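Local coordinates for protein ribokinase (Thermotoga maritima, PDB 1VM7) that probably phosphorylates D-ribose at O-5 with ATP and a divalent cation, most likely magnesium, working as a homodimeric sugar kinase of the PfkB family, at residues Phe71-Asp82 against Thr94-Arg105; Gly21-Asp32 against Ala43-Gly54. All coordinates share one frame; numbering follows the deposited sequence.

Overall arrangement
Interaction 1 (71-82 with 94-105) sits at the edge of the large sheet of the kinase core, where a beta-alpha-beta unit ends and the chain leaves for the small sheet. Interaction 2 (21-32 with 43-54) is the hairpin of that small sheet, which returns to the core at a glycine-rich turn. Their centres lie 16 Å apart, yet they touch: Thr73 OG1 is 2.7 Å from Ser23 OG, a probable hydrogen bond, and Gly104 O probably accepts from Ile25 N at 3.0 Å. Interaction 2 carries most of the predicted ribose-binding residues, Asn24 to Asp26 and Gly52 to Gly54; interaction 1 borders them through Tyr80, beside Ile25. Both contacts also touch the second subunit.

Interaction 1. Residues Phe71-Asp82 against Thr94-Arg105; sequences FVTCIGNDDYSD and TGYIRVSLPTGR
The guanidinium of Arg98 has Asn77 OD1 over one face, without a hydrogen bond, and its polar partners around the rim. Arg98 NH2 gives two bonds, one to Ser81 OG at 2.6 Å, almost in the guanidinium plane, and one to Asp82 OD1 at 2.8 Å, a salt bridge that comes toward the syn side but well out of the plane of a carboxylate turned 72° from the guanidinium. NE adds a longer bond to Gly76 O. A bend at the third side-chain torsion (chi3 88°) swings the group back over the start of helix 79-90.

Arg105 meets Tyr80 differently: CD2 of the ring lies over one guanidinium face, while Arg105 NH1 comes in at the ring edge, 3.6 Å from Tyr80 CD2, the two planes 59° apart. NE and NH2 both hold Thr103 O, fixing the rotation of the group, and NH2 also makes a salt bridge to Asp78 OD2, its hydrogen bond weak.

Asp78, the N-cap of helix 79-90, joins the helix start to Thr103 and Arg105. Asp78 OD1 accepts from Ser81 N in the capping bond and from Thr103 OG1 at a very short 2.5 Å; OD2 accepts from Thr103 N. Thr103 OG1 in turn receives Gly76 N at 3.1 Å, which stitches the loop after strand 69-75 to the chain beyond strand 93-98. Next to the cap, Asp79 OD2 accepts from Asp79 N of the second subunit.

The strands themselves pair in parallel, with Ile75 N to Ile97 O at 2.9 Å and Val99 N to Ile75 O at 2.8 Å. This is a beta-alpha-beta crossover: strand 69-75, helix 79-90, then strand 93-98 at the sheet edge. Ile85 of the helix covers Ile75, Tyr96 and Arg98, and strand 17-20 flanks the other side of strand 69-75.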
loop_
_atom_site.group_PDB
_atom_site.type_symbol
_atom_site.label_atom_id
_atom_site.label_comp_id
_atom_site.label_asym_id
_atom_site.label_seq_id
_atom_site.Cartn_x
_atom_site.Cartn_y
_atom_site.Cartn_z
ATOM N N PHE A 71 -8.375 -12.403 21.774
ATOM C CA PHE A 71 -8.375 -11.217 20.967
ATOM C C PHE A 71 -9.368 -11.443 19.869
ATOM O O PHE A 71 -9.089 -12.198 18.925
ATOM C CB PHE A 71 -6.980 -10.969 20.402
ATOM C CG PHE A 71 -6.881 -9.801 19.451
ATOM C CD1 PHE A 71 -7.702 -8.657 19.591
ATOM C CD2 PHE A 71 -5.908 -9.805 18.450
ATOM C CE1 PHE A 71 -7.597 -7.591 18.746
ATOM C CE2 PHE A 71 -5.781 -8.704 17.575
ATOM C CZ PHE A 71 -6.644 -7.596 17.739
ATOM N N VAL A 72 -10.563 -10.866 20.039
ATOM C CA VAL A 72 -11.586 -10.932 19.004
ATOM C C VAL A 72 -11.275 -9.824 18.029
ATOM O O VAL A 72 -11.190 -8.631 18.390
ATOM C CB VAL A 72 -13.033 -10.858 19.554
ATOM C CG1 VAL A 72 -14.051 -10.999 18.415
ATOM C CG2 VAL A 72 -13.229 -11.989 20.538
ATOM N N THR A 73 -11.050 -10.242 16.786
ATOM C CA THR A 73 -10.620 -9.304 15.743
ATOM C C THR A 73 -11.015 -9.890 14.394
ATOM O O THR A 73 -11.113 -11.093 14.242
ATOM C CB THR A 73 -9.092 -8.984 15.770
ATOM O OG1 THR A 73 -8.783 -7.984 14.793
ATOM C CG2 THR A 73 -8.258 -10.206 15.446
ATOM N N CYS A 74 -11.274 -9.020 13.429
ATOM C CA CYS A 74 -11.579 -9.459 12.094
ATOM C C CYS A 74 -10.404 -9.223 11.178
ATOM O O CYS A 74 -9.901 -8.106 11.072
ATOM C CB CYS A 74 -12.804 -8.738 11.547
ATOM S SG CYS A 74 -14.328 -9.550 12.037
ATOM N N ILE A 75 -9.985 -10.283 10.490
ATOM C CA ILE A 75 -8.932 -10.176 9.503
ATOM C C ILE A 75 -9.427 -10.840 8.244
ATOM O O ILE A 75 -10.489 -11.401 8.242
ATOM C CB ILE A 75 -7.612 -10.800 9.992
ATOM C CG1 ILE A 75 -7.793 -12.301 10.316
ATOM C CG2 ILE A 75 -7.116 -10.033 11.226
ATOM C CD1 ILE A 75 -6.665 -12.900 10.992
ATOM N N GLY A 76 -8.661 -10.742 7.171
ATOM C CA GLY A 76 -9.095 -11.224 5.871
ATOM C C GLY A 76 -8.701 -12.669 5.644
ATOM O O GLY A 76 -8.443 -13.429 6.585
ATOM N N ASN A 77 -8.653 -13.052 4.378
ATOM C CA ASN A 77 -8.158 -14.383 3.989
ATOM C C ASN A 77 -6.910 -14.282 3.127
ATOM O O ASN A 77 -6.602 -15.187 2.355
ATOM C CB ASN A 77 -9.245 -15.195 3.287
ATOM C CG ASN A 77 -10.174 -15.856 4.264
ATOM O OD1 ASN A 77 -9.733 -16.661 5.091
ATOM N ND2 ASN A 77 -11.477 -15.522 4.189
ATOM N N ASP A 78 -6.172 -13.193 3.301
ATOM C CA ASP A 78 -5.072 -12.880 2.426
ATOM C C ASP A 78 -3.725 -13.187 3.096
ATOM O O ASP A 78 -3.648 -13.632 4.250
ATOM C CB ASP A 78 -5.173 -11.420 1.961
ATOM C CG ASP A 78 -5.486 -10.449 3.097
ATOM O OD1 ASP A 78 -5.132 -10.722 4.281
ATOM O OD2 ASP A 78 -6.057 -9.400 2.769
ATOM N N ASP A 79 -2.661 -12.970 2.344
ATOM C CA ASP A 79 -1.322 -13.176 2.830
ATOM C C ASP A 79 -1.050 -12.378 4.127
ATOM O O ASP A 79 -0.412 -12.887 5.059
ATOM C CB ASP A 79 -0.316 -12.860 1.707
ATOM C CG ASP A 79 -0.667 -11.576 0.945
ATOM O OD1 ASP A 79 -1.315 -10.657 1.543
ATOM O OD2 ASP A 79 -0.293 -11.499 -0.249
ATOM N N TYR A 80 -1.569 -11.164 4.220
ATOM C CA TYR A 80 -1.364 -10.408 5.418
ATOM C C TYR A 80 -2.081 -11.061 6.598
ATOM O O TYR A 80 -1.545 -11.117 7.709
ATOM C CB TYR A 80 -1.751 -8.940 5.218
ATOM C CG TYR A 80 -0.773 -8.137 4.330
ATOM C CD1 TYR A 80 0.596 -8.418 4.298
ATOM C CD2 TYR A 80 -1.206 -7.041 3.595
ATOM C CE1 TYR A 80 1.501 -7.676 3.481
ATOM C CE2 TYR A 80 -0.305 -6.289 2.782
ATOM C CZ TYR A 80 1.042 -6.608 2.745
ATOM O OH TYR A 80 1.913 -5.864 1.939
ATOM N N SER A 81 -3.289 -11.563 6.383
ATOM C CA SER A 81 -4.005 -12.246 7.467
ATOM C C SER A 81 -3.188 -13.482 7.939
ATOM O O SER A 81 -3.013 -13.719 9.137
ATOM C CB SER A 81 -5.441 -12.633 7.060
ATOM O OG SER A 81 -5.466 -13.723 6.184
ATOM N N ASP A 82 -2.632 -14.227 6.987
ATOM C CA ASP A 82 -1.732 -15.338 7.315
ATOM C C ASP A 82 -0.580 -14.902 8.178
ATOM O O ASP A 82 -0.274 -15.579 9.144
ATOM C CB ASP A 82 -1.179 -16.025 6.073
ATOM C CG ASP A 82 -2.254 -16.706 5.262
ATOM O OD1 ASP A 82 -3.301 -17.017 5.838
ATOM O OD2 ASP A 82 -2.051 -16.903 4.052
ATOM N N THR A 94 -5.638 -16.014 20.510
ATOM C CA THR A 94 -6.739 -16.725 19.886
ATOM C C THR A 94 -7.964 -15.823 19.783
ATOM O O THR A 94 -8.080 -14.859 20.536
ATOM C CB THR A 94 -7.122 -17.961 20.699
ATOM O OG1 THR A 94 -7.489 -17.600 22.048
ATOM C CG2 THR A 94 -5.939 -18.928 20.732
ATOM N N GLY A 95 -8.882 -16.152 18.871
ATOM C CA GLY A 95 -10.182 -15.460 18.781
ATOM C C GLY A 95 -10.404 -14.659 17.512
ATOM O O GLY A 95 -11.477 -14.102 17.309
ATOM N N TYR A 96 -9.392 -14.605 16.647
ATOM C CA TYR A 96 -9.533 -13.900 15.383
ATOM C C TYR A 96 -10.584 -14.574 14.507
ATOM O O TYR A 96 -10.752 -15.774 14.567
ATOM C CB TYR A 96 -8.217 -13.851 14.615
ATOM C CG TYR A 96 -7.588 -15.203 14.381
ATOM C CD1 TYR A 96 -7.958 -16.012 13.306
ATOM C CD2 TYR A 96 -6.590 -15.656 15.242
ATOM C CE1 TYR A 96 -7.340 -17.260 13.112
ATOM C CE2 TYR A 96 -5.993 -16.861 15.073
ATOM C CZ TYR A 96 -6.358 -17.658 14.032
ATOM O OH TYR A 96 -5.692 -18.838 13.951
ATOM N N ILE A 97 -11.235 -13.763 13.676
ATOM C CA ILE A 97 -12.271 -14.174 12.754
ATOM C C ILE A 97 -11.849 -13.768 11.354
ATOM O O ILE A 97 -11.523 -12.610 11.137
ATOM C CB ILE A 97 -13.587 -13.441 13.068
ATOM C CG1 ILE A 97 -14.140 -13.864 14.424
ATOM C CG2 ILE A 97 -14.655 -13.672 11.960
ATOM C CD1 ILE A 97 -15.225 -12.908 14.927
ATOM N N ARG A 98 -11.880 -14.703 10.409
ATOM C CA ARG A 98 -11.503 -14.411 9.034
ATOM C C ARG A 98 -12.716 -14.072 8.218
ATOM O O ARG A 98 -13.727 -14.720 8.365
ATOM C CB ARG A 98 -10.797 -15.609 8.417
ATOM C CG ARG A 98 -9.642 -16.081 9.274
ATOM C CD ARG A 98 -8.795 -17.071 8.550
ATOM N NE ARG A 98 -7.772 -16.397 7.780
ATOM C CZ ARG A 98 -6.754 -17.017 7.198
ATOM N NH1 ARG A 98 -6.631 -18.352 7.269
ATOM N NH2 ARG A 98 -5.874 -16.296 6.526
ATOM N N VAL A 99 -12.624 -13.024 7.398
ATOM C CA VAL A 99 -13.734 -12.595 6.540
ATOM C C VAL A 99 -13.180 -12.411 5.152
ATOM O O VAL A 99 -11.961 -12.449 4.970
ATOM C CB VAL A 99 -14.419 -11.298 7.060
ATOM C CG1 VAL A 99 -15.070 -11.566 8.410
ATOM C CG2 VAL A 99 -13.423 -10.110 7.191
ATOM N N SER A 100 -14.045 -12.224 4.166
ATOM C CA SER A 100 -13.599 -12.131 2.772
ATOM C C SER A 100 -13.096 -10.734 2.327
ATOM O O SER A 100 -12.632 -10.567 1.205
ATOM C CB SER A 100 -14.724 -12.580 1.838
ATOM O OG SER A 100 -15.740 -11.609 1.876
ATOM N N LEU A 101 -13.138 -9.733 3.202
ATOM C CA LEU A 101 -12.583 -8.437 2.852
ATOM C C LEU A 101 -11.063 -8.502 3.035
ATOM O O LEU A 101 -10.563 -9.372 3.745
ATOM C CB LEU A 101 -13.181 -7.342 3.720
ATOM C CG LEU A 101 -14.637 -6.898 3.492
ATOM C CD1 LEU A 101 -14.923 -5.713 4.411
ATOM C CD2 LEU A 101 -14.928 -6.461 2.069
ATOM N N PRO A 102 -10.311 -7.597 2.381
ATOM C CA PRO A 102 -8.886 -7.567 2.695
ATOM C C PRO A 102 -8.666 -7.204 4.147
ATOM O O PRO A 102 -9.431 -6.439 4.714
ATOM C CB PRO A 102 -8.341 -6.468 1.764
ATOM C CG PRO A 102 -9.339 -6.423 0.637
ATOM C CD PRO A 102 -10.645 -6.587 1.367
ATOM N N THR A 103 -7.617 -7.763 4.735
ATOM C CA THR A 103 -7.188 -7.412 6.060
ATOM C C THR A 103 -7.011 -5.901 6.067
ATOM O O THR A 103 -6.567 -5.347 5.078
ATOM C CB THR A 103 -5.821 -8.121 6.404
ATOM O OG1 THR A 103 -5.964 -9.549 6.322
ATOM C CG2 THR A 103 -5.323 -7.738 7.798
ATOM N N GLY A 104 -7.340 -5.237 7.170
ATOM C CA GLY A 104 -7.203 -3.788 7.281
ATOM C C GLY A 104 -5.743 -3.412 7.063
ATOM O O GLY A 104 -4.801 -4.181 7.448
ATOM N N ARG A 105 -5.552 -2.284 6.402
ATOM C CA ARG A 105 -4.221 -1.793 6.067
ATOM C C ARG A 105 -4.137 -0.278 6.107
ATOM O O ARG A 105 -5.145 0.416 5.976
ATOM C CB ARG A 105 -3.751 -2.371 4.750
ATOM C CG ARG A 105 -4.501 -2.049 3.501
ATOM C CD ARG A 105 -4.158 -3.097 2.467
ATOM N NE ARG A 105 -4.607 -4.391 2.942
ATOM C CZ ARG A 105 -4.357 -5.577 2.392
ATOM N NH1 ARG A 105 -3.648 -5.711 1.281
ATOM N NH2 ARG A 105 -4.845 -6.657 2.978
HETATM O O HOH W 1 -8.184 -6.595 9.602
HETATM O O HOH W 2 -9.236 -11.383 2.583
HETATM O O HOH W 3 -13.502 -16.426 5.430
HETATM O O HOH W 4 -2.538 -8.717 0.403
#

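Interaction 2. Residues Gly21-Asp32 against Ala43-Gly54; sequences GSSNIDIVLKVD and AIEMNVFPGGKG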
loop_
_atom_site.group_PDB
_atom_site.type_symbol
_atom_site.label_atom_id
_atom_site.label_comp_id
_atom_site.label_asym_id
_atom_site.label_seq_id
_atom_site.Cartn_x
_atom_site.Cartn_y
_atom_site.Cartn_z
ATOM N N GLY A 21 -11.143 -5.752 19.166
ATOM C CA GLY A 21 -10.619 -4.640 18.428
ATOM C C GLY A 21 -9.903 -4.959 17.132
ATOM O O GLY A 21 -10.116 -5.984 16.482
ATOM N N SER A 22 -9.037 -4.032 16.760
ATOM C CA SER A 22 -8.558 -3.888 15.409
ATOM C C SER A 22 -7.197 -4.568 15.141
ATOM O O SER A 22 -6.332 -4.651 16.015
ATOM C CB SER A 22 -8.439 -2.397 15.135
ATOM O OG SER A 22 -7.434 -1.834 16.006
ATOM N N SER A 23 -7.053 -5.086 13.923
ATOM C CA SER A 23 -5.785 -5.600 13.385
ATOM C C SER A 23 -5.512 -4.881 12.032
ATOM O O SER A 23 -6.399 -4.854 11.182
ATOM C CB SER A 23 -5.861 -7.091 13.068
ATOM O OG SER A 23 -6.126 -7.882 14.193
ATOM N N ASN A 24 -4.321 -4.318 11.838
ATOM C CA ASN A 24 -3.949 -3.536 10.654
ATOM C C ASN A 24 -2.539 -3.938 10.246
ATOM O O ASN A 24 -1.698 -4.270 11.107
ATOM C CB ASN A 24 -3.981 -2.058 11.072
ATOM C CG ASN A 24 -3.772 -1.098 9.929
ATOM O OD1 ASN A 24 -4.675 -0.881 9.085
ATOM N ND2 ASN A 24 -2.583 -0.457 9.912
ATOM N N ILE A 25 -2.274 -3.914 8.951
ATOM C CA ILE A 25 -0.929 -3.958 8.422
ATOM C C ILE A 25 -0.555 -2.529 8.144
ATOM O O ILE A 25 -1.281 -1.859 7.415
ATOM C CB ILE A 25 -0.909 -4.675 7.061
ATOM C CG1 ILE A 25 -1.540 -6.057 7.197
ATOM C CG2 ILE A 25 0.504 -4.791 6.527
ATOM C CD1 ILE A 25 -0.858 -6.955 8.201
ATOM N N ASP A 26 0.578 -2.073 8.682
ATOM C CA ASP A 26 1.083 -0.736 8.351
ATOM C C ASP A 26 2.120 -0.856 7.253
ATOM O O ASP A 26 3.170 -1.487 7.445
ATOM C CB ASP A 26 1.671 -0.064 9.582
ATOM C CG ASP A 26 0.611 0.330 10.572
ATOM O OD1 ASP A 26 -0.478 0.686 10.136
ATOM O OD2 ASP A 26 0.871 0.322 11.777
ATOM N N ILE A 27 1.816 -0.243 6.113
ATOM C CA ILE A 27 2.668 -0.304 4.932
ATOM C C ILE A 27 3.382 1.031 4.805
ATOM O O ILE A 27 2.761 2.047 4.467
ATOM C CB ILE A 27 1.860 -0.666 3.641
ATOM C CG1 ILE A 27 1.201 -2.038 3.803
ATOM C CG2 ILE A 27 2.752 -0.672 2.403
ATOM C CD1 ILE A 27 -0.022 -2.205 2.964
ATOM N N VAL A 28 4.692 1.036 5.108
ATOM C CA VAL A 28 5.416 2.282 5.190
ATOM C C VAL A 28 6.176 2.438 3.895
ATOM O O VAL A 28 7.039 1.621 3.557
ATOM C CB VAL A 28 6.374 2.329 6.399
ATOM C CG1 VAL A 28 7.132 3.664 6.436
ATOM C CG2 VAL A 28 5.585 2.128 7.694
ATOM N N LEU A 29 5.833 3.485 3.158
ATOM C CA LEU A 29 6.517 3.777 1.912
ATOM C C LEU A 29 7.411 5.005 2.147
ATOM O O LEU A 29 6.937 6.106 2.329
ATOM C CB LEU A 29 5.517 4.021 0.794
ATOM C CG LEU A 29 4.550 2.854 0.628
ATOM C CD1 LEU A 29 3.279 3.310 -0.010
ATOM C CD2 LEU A 29 5.236 1.731 -0.128
ATOM N N LYS A 30 8.707 4.768 2.140
ATOM C CA LYS A 30 9.721 5.783 2.312
ATOM C C LYS A 30 9.981 6.448 0.958
ATOM O O LYS A 30 10.335 5.768 -0.008
ATOM C CB LYS A 30 10.973 5.065 2.785
ATOM C CG LYS A 30 11.987 5.879 3.463
ATOM C CD LYS A 30 12.749 5.020 4.468
ATOM C CE LYS A 30 12.013 4.945 5.827
ATOM N NZ LYS A 30 10.782 4.115 5.836
ATOM N N VAL A 31 9.787 7.767 0.903
ATOM C CA VAL A 31 9.981 8.556 -0.321
ATOM C C VAL A 31 10.851 9.769 -0.051
ATOM O O VAL A 31 11.035 10.190 1.087
ATOM C CB VAL A 31 8.638 9.032 -0.958
ATOM C CG1 VAL A 31 7.855 7.869 -1.478
ATOM C CG2 VAL A 31 7.798 9.841 0.037
ATOM N N ASP A 32 11.390 10.342 -1.116
ATOM C CA ASP A 32 12.196 11.555 -0.991
ATOM C C ASP A 32 11.328 12.735 -0.529
ATOM O O ASP A 32 11.632 13.441 0.427
ATOM C CB ASP A 32 12.847 11.881 -2.325
ATOM C CG ASP A 32 13.584 13.184 -2.303
ATOM O OD1 ASP A 32 14.688 13.239 -1.720
ATOM O OD2 ASP A 32 13.034 14.165 -2.853
ATOM N N ALA A 43 9.253 4.452 -4.550
ATOM C CA ALA A 43 9.512 4.303 -3.105
ATOM C C ALA A 43 10.974 3.935 -2.900
ATOM O O ALA A 43 11.521 3.057 -3.580
ATOM C CB ALA A 43 8.616 3.230 -2.463
ATOM N N ILE A 44 11.632 4.629 -1.987
ATOM C CA ILE A 44 12.968 4.266 -1.585
ATOM C C ILE A 44 12.957 2.896 -0.883
ATOM O O ILE A 44 13.855 2.061 -1.060
ATOM C CB ILE A 44 13.517 5.325 -0.632
ATOM C CG1 ILE A 44 13.672 6.659 -1.381
ATOM C CG2 ILE A 44 14.870 4.866 -0.041
ATOM C CD1 ILE A 44 14.135 7.820 -0.505
ATOM N N GLU A 45 11.956 2.690 -0.039
ATOM C CA GLU A 45 11.781 1.421 0.636
ATOM C C GLU A 45 10.317 1.204 0.882
ATOM O O GLU A 45 9.562 2.179 0.985
ATOM C CB GLU A 45 12.486 1.403 1.984
ATOM C CG GLU A 45 13.973 1.380 1.907
ATOM C CD GLU A 45 14.606 1.119 3.240
ATOM O OE1 GLU A 45 13.869 1.000 4.256
ATOM O OE2 GLU A 45 15.852 0.997 3.261
ATOM N N MET A 46 9.950 -0.075 0.975
ATOM C CA MET A 46 8.667 -0.499 1.497
ATOM C C MET A 46 8.902 -1.485 2.615
ATOM O O MET A 46 9.618 -2.470 2.447
ATOM C CB MET A 46 7.814 -1.174 0.442
ATOM C CG MET A 46 6.416 -1.485 0.943
ATOM S SD MET A 46 5.442 -2.395 -0.265
ATOM C CE MET A 46 6.096 -4.013 -0.065
ATOM N N ASN A 47 8.314 -1.184 3.759
ATOM C CA ASN A 47 8.383 -2.014 4.941
ATOM C C ASN A 47 7.011 -2.170 5.563
ATOM O O ASN A 47 6.290 -1.222 5.705
ATOM C CB ASN A 47 9.339 -1.363 5.942
ATOM C CG ASN A 47 10.742 -1.257 5.398
ATOM O OD1 ASN A 47 11.501 -2.217 5.458
ATOM N ND2 ASN A 47 11.100 -0.106 4.874
ATOM N N VAL A 48 6.675 -3.383 5.949
ATOM C CA VAL A 48 5.367 -3.735 6.435
ATOM C C VAL A 48 5.493 -4.210 7.887
ATOM O O VAL A 48 6.415 -4.946 8.234
ATOM C CB VAL A 48 4.807 -4.828 5.529
ATOM C CG1 VAL A 48 3.406 -5.166 5.879
ATOM C CG2 VAL A 48 4.862 -4.354 4.037
ATOM N N PHE A 49 4.589 -3.726 8.728
ATOM C CA PHE A 49 4.623 -3.971 10.137
ATOM C C PHE A 49 3.201 -4.293 10.569
ATOM O O PHE A 49 2.243 -3.698 10.061
ATOM C CB PHE A 49 5.088 -2.721 10.876
ATOM C CG PHE A 49 6.378 -2.174 10.372
ATOM C CD1 PHE A 49 7.587 -2.650 10.857
ATOM C CD2 PHE A 49 6.382 -1.195 9.397
ATOM C CE1 PHE A 49 8.784 -2.125 10.403
ATOM C CE2 PHE A 49 7.566 -0.670 8.955
ATOM C CZ PHE A 49 8.764 -1.137 9.442
ATOM N N PRO A 50 3.058 -5.229 11.512
ATOM C CA PRO A 50 1.762 -5.391 12.135
ATOM C C PRO A 50 1.386 -4.153 13.004
ATOM O O PRO A 50 2.241 -3.497 13.571
ATOM C CB PRO A 50 1.905 -6.666 12.952
ATOM C CG PRO A 50 3.405 -6.941 13.044
ATOM C CD PRO A 50 4.117 -6.077 12.107
ATOM N N GLY A 51 0.097 -3.865 13.069
ATOM C CA GLY A 51 -0.409 -2.676 13.726
ATOM C C GLY A 51 -1.870 -2.819 14.041
ATOM O O GLY A 51 -2.391 -3.945 14.158
ATOM N N GLY A 52 -2.532 -1.688 14.235
ATOM C CA GLY A 52 -3.881 -1.682 14.758
ATOM C C GLY A 52 -3.776 -1.540 16.265
ATOM O O GLY A 52 -2.927 -2.142 16.890
ATOM N N LYS A 53 -4.643 -0.796 16.911
ATOM C CA LYS A 53 -4.527 -0.657 18.392
ATOM C C LYS A 53 -4.905 -1.897 19.152
ATOM O O LYS A 53 -4.289 -2.221 20.166
ATOM C CB LYS A 53 -5.328 0.518 18.928
ATOM C CG LYS A 53 -4.806 1.843 18.414
ATOM C CD LYS A 53 -5.773 2.972 18.675
ATOM C CE LYS A 53 -5.200 4.289 18.082
ATOM N NZ LYS A 53 -3.921 4.736 18.730
ATOM N N GLY A 54 -5.912 -2.595 18.660
ATOM C CA GLY A 54 -6.346 -3.829 19.297
ATOM C C GLY A 54 -5.216 -4.812 19.401
ATOM O O GLY A 54 -4.926 -5.329 20.490
HETATM O O HOH W 5 -1.427 0.569 13.892
HETATM O O HOH W 6 9.609 1.980 4.523
#
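Val28 and Phe49 meet on one face of an antiparallel beta hairpin, part of the small sheet that serves as the lid in PfkB-family sugar kinases: Val28 CG2 approaches the ring at its edge, 3.7 Å from Phe49 CE2. On the other face Met46 lies alongside both Leu29 and Ile27, pointing the same way. Met46 CG is anti to the backbone N (chi1 -174°), which brings it to 3.6 Å from Leu29 CD2 and within van der Waals reach of Ile27 CG2. Phe107 of the second subunit packs on Ile27 and Leu29, and Phe121 of that subunit on Met46, so this apolar face belongs to the dimer interface.

Paired backbone bonds hold these side chains in register, Asp26 with Phe49 and Val28 with Asn47. At the far end Ile44 and Glu45 both face Lys30, a classic beta bulge; Lys30 O takes Ile44 N at 2.6 Å and Glu45 N only weakly. A water joins Val28 O, Lys30 NZ and Asn47 ND2, and the same Asn47 ND2 donates to Glu45 OE1 at 3.0 Å.

Toward the core, the hairpin and the turn into helix 53-65 carry residues predicted to bind substrate. Asn24 CB lies against Gly52 N, and Gly51 CA sits by Asp26 OD2; Gly52 is the N-cap of helix 53-65. Asn24 and Gly51 exchange backbone hydrogen bonds in both directions. Farther in, Ser22 OG bonds to Glu149, another predicted substrate residue, and accepts from Gly54 N at 3.2 Å. A water bridges the two segments here, accepting from Gly52 N at 2.5 Å and donating to Asp26 OD2 at 3.1 Å.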